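Local coordinates for protein alanyl-tRNA synthetase (Aquifex aeolicus, PDB 3G98) that is the C-terminal C-Ala domain of the enzyme that attaches alanine to tRNA, and probably brings aminoacylation and editing together on one tRNA, at residues Thr35-Phe41 with Ile54-Ile60; Arg45-Ile50 with Lys93-Phe98. All blocks are in the same frame, centred on the assembly; numbering follows the deposited sequence.

Contact 1 (Thr35-Phe41 with Ile54-Ile60)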
ATOM      1  N   THR A  35     -11.056   6.075   9.038  1.00 43.98           N
ATOM      2  CA  THR A  35     -12.441   5.675   8.841  1.00 43.38           C
ATOM      3  C   THR A  35     -12.587   4.160   8.929  1.00 32.11           C
ATOM      4  O   THR A  35     -11.761   3.475   9.534  1.00 41.56           O
ATOM      5  CB  THR A  35     -12.991   6.156   7.473  1.00 39.57           C
ATOM      6  OG1 THR A  35     -12.332   5.456   6.411  1.00 37.71           O
ATOM      7  CG2 THR A  35     -12.790   7.658   7.303  1.00 48.88           C
ATOM      8  N   LYS A  36     -13.646   3.647   8.314  1.00 22.92           N
ATOM      9  CA  LYS A  36     -13.892   2.213   8.281  1.00 27.64           C
ATOM     10  C   LYS A  36     -13.791   1.678   6.857  1.00 27.01           C
ATOM     11  O   LYS A  36     -14.085   0.508   6.608  1.00 21.90           O
ATOM     12  CB  LYS A  36     -15.266   1.899   8.872  1.00 24.76           C
ATOM     13  CG  LYS A  36     -15.378   2.191  10.366  1.00 25.55           C
ATOM     14  CD  LYS A  36     -16.732   1.778  10.914  1.00 47.27           C
ATOM     15  CE  LYS A  36     -17.859   2.549  10.241  1.00 49.52           C
ATOM     16  NZ  LYS A  36     -19.197   2.128  10.739  1.00 39.31           N
ATOM     17  N   LYS A  37     -13.367   2.539   5.933  1.00 22.07           N
ATOM     18  CA  LYS A  37     -13.244   2.159   4.529  1.00 34.10           C
ATOM     19  C   LYS A  37     -11.932   2.621   3.890  1.00 31.52           C
ATOM     20  O   LYS A  37     -11.865   2.794   2.678  1.00 25.08           O
ATOM     21  CB  LYS A  37     -14.426   2.709   3.725  1.00 37.84           C
ATOM     22  CG  LYS A  37     -14.583   4.221   3.808  1.00 35.72           C
ATOM     23  CD  LYS A  37     -15.767   4.704   2.984  1.00 36.57           C
ATOM     24  CE  LYS A  37     -15.410   4.812   1.510  1.00 42.81           C
ATOM     25  NZ  LYS A  37     -16.593   5.199   0.686  1.00 44.89           N
ATOM     26  N   ASP A  38     -10.893   2.807   4.701  1.00 25.04           N
ATOM     27  CA  ASP A  38      -9.603   3.295   4.205  1.00 27.73           C
ATOM     28  C   ASP A  38      -8.700   2.181   3.679  1.00 19.52           C
ATOM     29  O   ASP A  38      -8.599   1.116   4.280  1.00 21.85           O
ATOM     30  CB  ASP A  38      -8.852   4.037   5.312  1.00 31.17           C
ATOM     31  CG  ASP A  38      -9.581   5.278   5.787  1.00 45.06           C
ATOM     32  OD1 ASP A  38     -10.173   5.993   4.949  1.00 39.35           O
ATOM     33  OD2 ASP A  38      -9.557   5.539   7.006  1.00 50.38           O
ATOM     34  N   VAL A  39      -8.051   2.450   2.551  1.00 18.97           N
ATOM     35  CA  VAL A  39      -6.987   1.611   2.027  1.00 22.85           C
ATOM     36  C   VAL A  39      -5.782   2.533   1.864  1.00 24.39           C
ATOM     37  O   VAL A  39      -5.872   3.578   1.226  1.00 22.82           O
ATOM     38  CB  VAL A  39      -7.349   0.979   0.648  1.00 23.24           C
ATOM     39  CG1 VAL A  39      -6.208   0.085   0.152  1.00 22.73           C
ATOM     40  CG2 VAL A  39      -8.657   0.181   0.725  1.00 23.75           C
ATOM     41  N   VAL A  40      -4.657   2.160   2.456  1.00 18.02           N
ATOM     42  CA  VAL A  40      -3.469   3.011   2.423  1.00 15.66           C
ATOM     43  C   VAL A  40      -2.360   2.275   1.699  1.00 23.91           C
ATOM     44  O   VAL A  40      -2.011   1.148   2.067  1.00 23.65           O
ATOM     45  CB  VAL A  40      -2.997   3.349   3.850  1.00 16.88           C
ATOM     46  CG1 VAL A  40      -1.759   4.240   3.821  1.00 23.07           C
ATOM     47  CG2 VAL A  40      -4.133   3.976   4.654  1.00 17.52           C
ATOM     48  N   PHE A  41      -1.819   2.891   0.652  1.00 18.72           N
ATOM     49  CA  PHE A  41      -0.692   2.303  -0.065  1.00 16.93           C
ATOM     50  C   PHE A  41       0.412   3.331  -0.131  1.00 19.70           C
ATOM     51  O   PHE A  41       0.370   4.256  -0.940  1.00 21.92           O
ATOM     52  CB  PHE A  41      -1.135   1.842  -1.462  1.00 20.22           C
ATOM     53  CG  PHE A  41      -0.018   1.323  -2.341  1.00 20.39           C
ATOM     54  CD1 PHE A  41       0.994   0.512  -1.827  1.00 21.89           C
ATOM     55  CD2 PHE A  41      -0.005   1.625  -3.698  1.00 24.09           C
ATOM     56  CE1 PHE A  41       2.010   0.025  -2.658  1.00 25.29           C
ATOM     57  CE2 PHE A  41       0.993   1.135  -4.526  1.00 27.26           C
ATOM     58  CZ  PHE A  41       2.008   0.340  -3.999  1.00 23.04           C
ATOM     59  N   ILE A  54       0.839  -1.777   2.699  1.00 21.64           N
ATOM     60  CA  ILE A  54      -0.601  -1.683   2.488  1.00 21.11           C
ATOM     61  C   ILE A  54      -1.257  -1.855   3.845  1.00 22.56           C
ATOM     62  O   ILE A  54      -1.019  -2.850   4.535  1.00 20.79           O
ATOM     63  CB  ILE A  54      -1.123  -2.787   1.541  1.00 22.66           C
ATOM     64  CG1 ILE A  54      -0.485  -2.675   0.155  1.00 27.31           C
ATOM     65  CG2 ILE A  54      -2.655  -2.711   1.425  1.00 24.43           C
ATOM     66  CD1 ILE A  54      -1.195  -1.734  -0.765  1.00 30.95           C
ATOM     67  N   GLY A  55      -2.045  -0.862   4.244  1.00 20.71           N
ATOM     68  CA  GLY A  55      -2.839  -0.960   5.467  1.00 23.60           C
ATOM     69  C   GLY A  55      -4.287  -0.701   5.119  1.00 24.70           C
ATOM     70  O   GLY A  55      -4.581   0.180   4.313  1.00 23.44           O
ATOM     71  N   VAL A  56      -5.197  -1.477   5.700  1.00 19.47           N
ATOM     72  CA  VAL A  56      -6.618  -1.268   5.442  1.00 19.03           C
ATOM     73  C   VAL A  56      -7.378  -1.120   6.759  1.00 20.64           C
ATOM     74  O   VAL A  56      -6.926  -1.602   7.800  1.00 30.00           O
ATOM     75  CB  VAL A  56      -7.253  -2.399   4.558  1.00 36.88           C
ATOM     76  CG1 VAL A  56      -6.483  -2.577   3.249  1.00 27.26           C
ATOM     77  CG2 VAL A  56      -7.324  -3.707   5.304  1.00 30.19           C
ATOM     78  N   SER A  57      -8.507  -0.425   6.721  1.00 18.72           N
ATOM     79  CA  SER A  57      -9.371  -0.355   7.892  1.00 24.54           C
ATOM     80  C   SER A  57      -9.743  -1.774   8.287  1.00 17.64           C
ATOM     81  O   SER A  57     -10.090  -2.589   7.430  1.00 23.40           O
ATOM     82  CB  SER A  57     -10.635   0.430   7.568  1.00 20.19           C
ATOM     83  OG  SER A  57     -10.340   1.778   7.292  1.00 24.85           O
ATOM     84  N   LYS A  58      -9.693  -2.083   9.576  1.00 25.17           N
ATOM     85  CA  LYS A  58      -9.920  -3.467   9.991  1.00 26.09           C
ATOM     86  C   LYS A  58     -11.268  -4.007   9.509  1.00 23.66           C
ATOM     87  O   LYS A  58     -11.396  -5.202   9.209  1.00 27.24           O
ATOM     88  CB  LYS A  58      -9.754  -3.641  11.504  1.00 31.19           C
ATOM     89  CG  LYS A  58      -9.951  -5.081  11.956  1.00 59.87           C
ATOM     90  CD  LYS A  58      -8.847  -5.547  12.894  1.00 63.33           C
ATOM     91  CE  LYS A  58      -8.909  -7.068  13.064  1.00 61.57           C
ATOM     92  NZ  LYS A  58      -7.618  -7.615  13.577  1.00 56.40           N
ATOM     93  N   GLU A  59     -12.257  -3.122   9.401  1.00 27.57           N
ATOM     94  CA  GLU A  59     -13.608  -3.514   8.994  1.00 23.82           C
ATOM     95  C   GLU A  59     -13.681  -4.083   7.574  1.00 41.31           C
ATOM     96  O   GLU A  59     -14.598  -4.828   7.258  1.00 23.92           O
ATOM     97  CB  GLU A  59     -14.580  -2.341   9.129  1.00 31.29           C
ATOM     98  CG  GLU A  59     -14.855  -1.919  10.569  1.00 36.03           C
ATOM     99  CD  GLU A  59     -13.810  -0.958  11.120  1.00 49.31           C
ATOM    100  OE1 GLU A  59     -12.839  -0.634  10.398  1.00 28.49           O
ATOM    101  OE2 GLU A  59     -13.970  -0.518  12.280  1.00 50.11           O
ATOM    102  N   ILE A  60     -12.716  -3.739   6.723  1.00 31.31           N
ATOM    103  CA  ILE A  60     -12.755  -4.164   5.320  1.00 27.56           C
ATOM    104  C   ILE A  60     -11.662  -5.177   4.955  1.00 21.85           C
ATOM    105  O   ILE A  60     -11.384  -5.409   3.778  1.00 27.11           O
ATOM    106  CB  ILE A  60     -12.695  -2.956   4.355  1.00 23.49           C
ATOM    107  CG1 ILE A  60     -11.354  -2.225   4.486  1.00 23.53           C
ATOM    108  CG2 ILE A  60     -13.854  -2.011   4.616  1.00 35.92           C
ATOM    109  CD1 ILE A  60     -11.112  -1.191   3.399  1.00 28.74           C
TER
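D38 and S57 meet where two antiparallel strands begin to part, a case of side chain standing in for backbone. S57 OG accepts the amide of D38, with N to OG 2.8 Å, while the S57 amide donates to D38 O at 2.9 Å from N to O. The hydroxyl sits there because OG lies anti to the serine's own carbonyl carbon (chi1 -66°), and it is bonded to R32 O as well. Deeper in the sheet the backbone pairs with itself: V40 N reaches G55 O at 2.7 Å, and G55 N returns the bond to V40 O. On the strand's other edge, V39 and F41 bond through their backbones to H12 of strand 9-17. The D38 carboxylate turns back on its own segment, where OD2 accepts the amide of T35 on its syn side, N to OD2 2.6 Å; OD1 has a weak hydrogen bond with H12 NE2. Apolar groups fill one face: I54 CD1 approaches the F41 ring obliquely, V39 and V56 lie side by side, and the I60 side chain crosses that of V39 at about a right angle, CD1 3.9 Å from V39 CG2. At the margin, the aliphatic part of K36 lies against the E59 carboxylate. The chemistry implies a hairpin end closed by a serine hydroxyl, which accepts the D38 amide where the regular backbone pairing stops.

Contact 2 (Arg45-Ile50 with Lys93-Phe98)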
ATOM      1  N   ARG A  45      11.112   5.535  -1.185  1.00 18.43           N
ATOM      2  CA  ARG A  45      12.218   5.315  -2.100  1.00 21.52           C
ATOM      3  C   ARG A  45      13.521   5.622  -1.374  1.00 35.90           C
ATOM      4  O   ARG A  45      13.693   6.717  -0.829  1.00 25.04           O
ATOM      5  CB  ARG A  45      12.099   6.220  -3.325  1.00 25.19           C
ATOM      6  CG  ARG A  45      13.112   5.874  -4.395  1.00 23.75           C
ATOM      7  CD  ARG A  45      13.180   6.895  -5.517  1.00 29.56           C
ATOM      8  NE  ARG A  45      14.207   6.494  -6.478  1.00 31.72           N
ATOM      9  CZ  ARG A  45      14.012   6.354  -7.786  1.00 32.44           C
ATOM     10  NH1 ARG A  45      12.828   6.624  -8.319  1.00 26.29           N
ATOM     11  NH2 ARG A  45      15.013   5.965  -8.561  1.00 28.48           N
ATOM     12  N   LYS A  46      14.428   4.652  -1.363  1.00 25.13           N
ATOM     13  CA  LYS A  46      15.792   4.890  -0.900  1.00 30.75           C
ATOM     14  C   LYS A  46      16.747   4.537  -2.030  1.00 33.01           C
ATOM     15  O   LYS A  46      17.137   3.376  -2.189  1.00 28.66           O
ATOM     16  CB  LYS A  46      16.099   4.065   0.352  1.00 26.93           C
ATOM     17  CG  LYS A  46      15.373   4.567   1.601  1.00 31.97           C
ATOM     18  CD  LYS A  46      15.375   3.540   2.728  1.00 42.73           C
ATOM     19  CE  LYS A  46      16.592   3.675   3.632  1.00 42.84           C
ATOM     20  NZ  LYS A  46      16.426   2.872   4.883  1.00 41.89           N
ATOM     21  N   GLY A  47      17.099   5.542  -2.828  1.00 28.28           N
ATOM     22  CA  GLY A  47      17.939   5.320  -3.997  1.00 29.91           C
ATOM     23  C   GLY A  47      17.230   4.415  -4.985  1.00 23.96           C
ATOM     24  O   GLY A  47      16.157   4.749  -5.482  1.00 29.33           O
ATOM     25  N   ASP A  48      17.826   3.265  -5.272  1.00 22.17           N
ATOM     26  CA  ASP A  48      17.258   2.354  -6.263  1.00 28.09           C
ATOM     27  C   ASP A  48      16.419   1.242  -5.637  1.00 29.63           C
ATOM     28  O   ASP A  48      16.048   0.272  -6.309  1.00 23.35           O
ATOM     29  CB  ASP A  48      18.360   1.777  -7.157  1.00 41.16           C
ATOM     30  CG  ASP A  48      18.831   2.764  -8.210  1.00 52.57           C
ATOM     31  OD1 ASP A  48      18.020   3.621  -8.636  1.00 44.84           O
ATOM     32  OD2 ASP A  48      20.010   2.679  -8.615  1.00 44.81           O
ATOM     33  N   LYS A  49      16.113   1.390  -4.352  1.00 29.27           N
ATOM     34  CA  LYS A  49      15.250   0.435  -3.667  1.00 22.66           C
ATOM     35  C   LYS A  49      13.941   1.102  -3.261  1.00 29.61           C
ATOM     36  O   LYS A  49      13.874   2.327  -3.113  1.00 26.63           O
ATOM     37  CB  LYS A  49      15.952  -0.139  -2.435  1.00 32.17           C
ATOM     38  CG  LYS A  49      17.250  -0.871  -2.753  1.00 42.22           C
ATOM     39  CD  LYS A  49      17.034  -1.931  -3.829  1.00 48.27           C
ATOM     40  CE  LYS A  49      18.350  -2.574  -4.252  1.00 49.05           C
ATOM     41  NZ  LYS A  49      19.043  -3.202  -3.100  1.00 50.22           N
ATOM     42  N   ILE A  50      12.903   0.293  -3.076  1.00 22.79           N
ATOM     43  CA  ILE A  50      11.640   0.820  -2.592  1.00 20.74           C
ATOM     44  C   ILE A  50      10.996  -0.130  -1.564  1.00 21.49           C
ATOM     45  O   ILE A  50      10.926  -1.345  -1.761  1.00 25.41           O
ATOM     46  CB  ILE A  50      10.675   1.145  -3.769  1.00 20.11           C
ATOM     47  CG1 ILE A  50       9.354   1.725  -3.266  1.00 21.39           C
ATOM     48  CG2 ILE A  50      10.417  -0.105  -4.635  1.00 25.70           C
ATOM     49  CD1 ILE A  50       8.563   2.421  -4.371  1.00 20.67           C
ATOM     50  N   LYS A  93      12.712  -3.675  -6.021  1.00 25.72           N
ATOM     51  CA  LYS A  93      13.871  -3.140  -6.732  1.00 28.83           C
ATOM     52  C   LYS A  93      13.506  -2.102  -7.793  1.00 38.95           C
ATOM     53  O   LYS A  93      14.380  -1.612  -8.505  1.00 28.37           O
ATOM     54  CB  LYS A  93      14.631  -4.278  -7.424  1.00 35.77           C
ATOM     55  CG  LYS A  93      14.559  -5.626  -6.722  1.00 54.80           C
ATOM     56  CD  LYS A  93      14.679  -6.758  -7.738  1.00 59.44           C
ATOM     57  CE  LYS A  93      14.048  -8.052  -7.230  1.00 53.83           C
ATOM     58  NZ  LYS A  93      13.733  -8.985  -8.358  1.00 58.12           N
ATOM     59  N   ALA A  94      12.225  -1.767  -7.912  1.00 23.40           N
ATOM     60  CA  ALA A  94      11.796  -0.875  -8.992  1.00 21.10           C
ATOM     61  C   ALA A  94      11.023   0.352  -8.503  1.00 23.73           C
ATOM     62  O   ALA A  94       9.803   0.431  -8.679  1.00 26.06           O
ATOM     63  CB  ALA A  94      10.965  -1.649 -10.020  1.00 26.21           C
ATOM     64  N   PRO A  95      11.730   1.335  -7.922  1.00 27.25           N
ATOM     65  CA  PRO A  95      11.042   2.502  -7.356  1.00 29.64           C
ATOM     66  C   PRO A  95      10.260   3.280  -8.405  1.00 31.45           C
ATOM     67  O   PRO A  95       9.183   3.814  -8.114  1.00 29.12           O
ATOM     68  CB  PRO A  95      12.186   3.369  -6.821  1.00 29.79           C
ATOM     69  CG  PRO A  95      13.353   2.460  -6.705  1.00 27.68           C
ATOM     70  CD  PRO A  95      13.192   1.429  -7.774  1.00 31.83           C
ATOM     71  N   ASP A  96      10.790   3.322  -9.623  1.00 23.85           N
ATOM     72  CA  ASP A  96      10.161   4.093 -10.699  1.00 21.71           C
ATOM     73  C   ASP A  96       8.818   3.522 -11.127  1.00 24.74           C
ATOM     74  O   ASP A  96       8.099   4.134 -11.920  1.00 24.76           O
ATOM     75  CB  ASP A  96      11.087   4.179 -11.907  1.00 24.53           C
ATOM     76  CG  ASP A  96      12.264   5.087 -11.665  1.00 42.27           C
ATOM     77  OD1 ASP A  96      12.201   5.915 -10.731  1.00 37.25           O
ATOM     78  OD2 ASP A  96      13.255   4.969 -12.412  1.00 49.06           O
ATOM     79  N   LYS A  97       8.480   2.349 -10.606  1.00 24.36           N
ATOM     80  CA  LYS A  97       7.248   1.683 -11.001  1.00 20.85           C
ATOM     81  C   LYS A  97       6.085   1.902 -10.025  1.00 21.77           C
ATOM     82  O   LYS A  97       5.051   1.251 -10.129  1.00 22.04           O
ATOM     83  CB  LYS A  97       7.500   0.195 -11.239  1.00 22.96           C
ATOM     84  CG  LYS A  97       8.315  -0.074 -12.508  1.00 26.56           C
ATOM     85  CD  LYS A  97       8.417  -1.563 -12.822  1.00 41.98           C
ATOM     86  CE  LYS A  97       7.088  -2.147 -13.314  1.00 57.89           C
ATOM     87  NZ  LYS A  97       7.082  -3.652 -13.263  1.00 38.64           N
ATOM     88  N   PHE A  98       6.235   2.849  -9.106  1.00 20.07           N
ATOM     89  CA  PHE A  98       5.154   3.139  -8.158  1.00 19.95           C
ATOM     90  C   PHE A  98       3.837   3.578  -8.819  1.00 22.56           C
ATOM     91  O   PHE A  98       2.770   3.083  -8.454  1.00 23.33           O
ATOM     92  CB  PHE A  98       5.594   4.163  -7.108  1.00 23.17           C
ATOM     93  CG  PHE A  98       4.530   4.483  -6.087  1.00 21.03           C
ATOM     94  CD1 PHE A  98       3.786   5.656  -6.183  1.00 25.57           C
ATOM     95  CD2 PHE A  98       4.281   3.618  -5.035  1.00 24.62           C
ATOM     96  CE1 PHE A  98       2.811   5.958  -5.240  1.00 25.41           C
ATOM     97  CE2 PHE A  98       3.300   3.911  -4.085  1.00 26.21           C
ATOM     98  CZ  PHE A  98       2.568   5.087  -4.192  1.00 24.56           C
TER
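R45 lies across P95 and ends on D96, an arginine using both its carbons and its charge. From CB the chain runs out with CG anti to the backbone N (chi1 -171°) and stays extended to NE. CG touches P95 CB at 3.6 Å, and CD passes the same proline carbon. NE turns to its own segment and gives a hydrogen bond to G47 O, 2.8 Å from NE to O, in the carbonyl plane. P95 CB lies over one face of the guanidinium, offset toward its rim. At the tip NH1 meets D96 OD1 at 2.6 Å, a salt bridge close to the guanidinium plane but 29° out of the carboxylate's, on its syn side, and NH2 makes a long one with D48 OD1. An alanine here would remove the guanidinium and is likely to leave D96 without its mate and one side of P95 uncovered. I50 CG2 also packs on P95, 3.8 Å from its CA, and D48 O lies close to P95 CD. The type II' turn from K46 to K49, joining strands 38-46 and 49-56, is thus clasped to the loop between strand 87-92 and helix 98-110, where F98 starts the helix and packs against A43 and V15.

Overall arrangement
From the N terminus, the chain lays down strands 2-6 and 9-17 and helix 21-31 before entering contact 1 at 35-41. It then runs along strand 38-46 to the turn where 45-50 forms the first half of contact 2, and returns down strand 49-56 to 54-60, closing contact 1 over a short hairpin. Contact 2 closes much later, at 93-98, after helix 66-76 and strands 82-83 and 87-92. The two closures therefore cross rather than nest. They secure opposite ends of one hairpin, their centres about 24 Å apart, yet F41 and F98 bring them into touch through their rings, joining the sheet to helix 98-110.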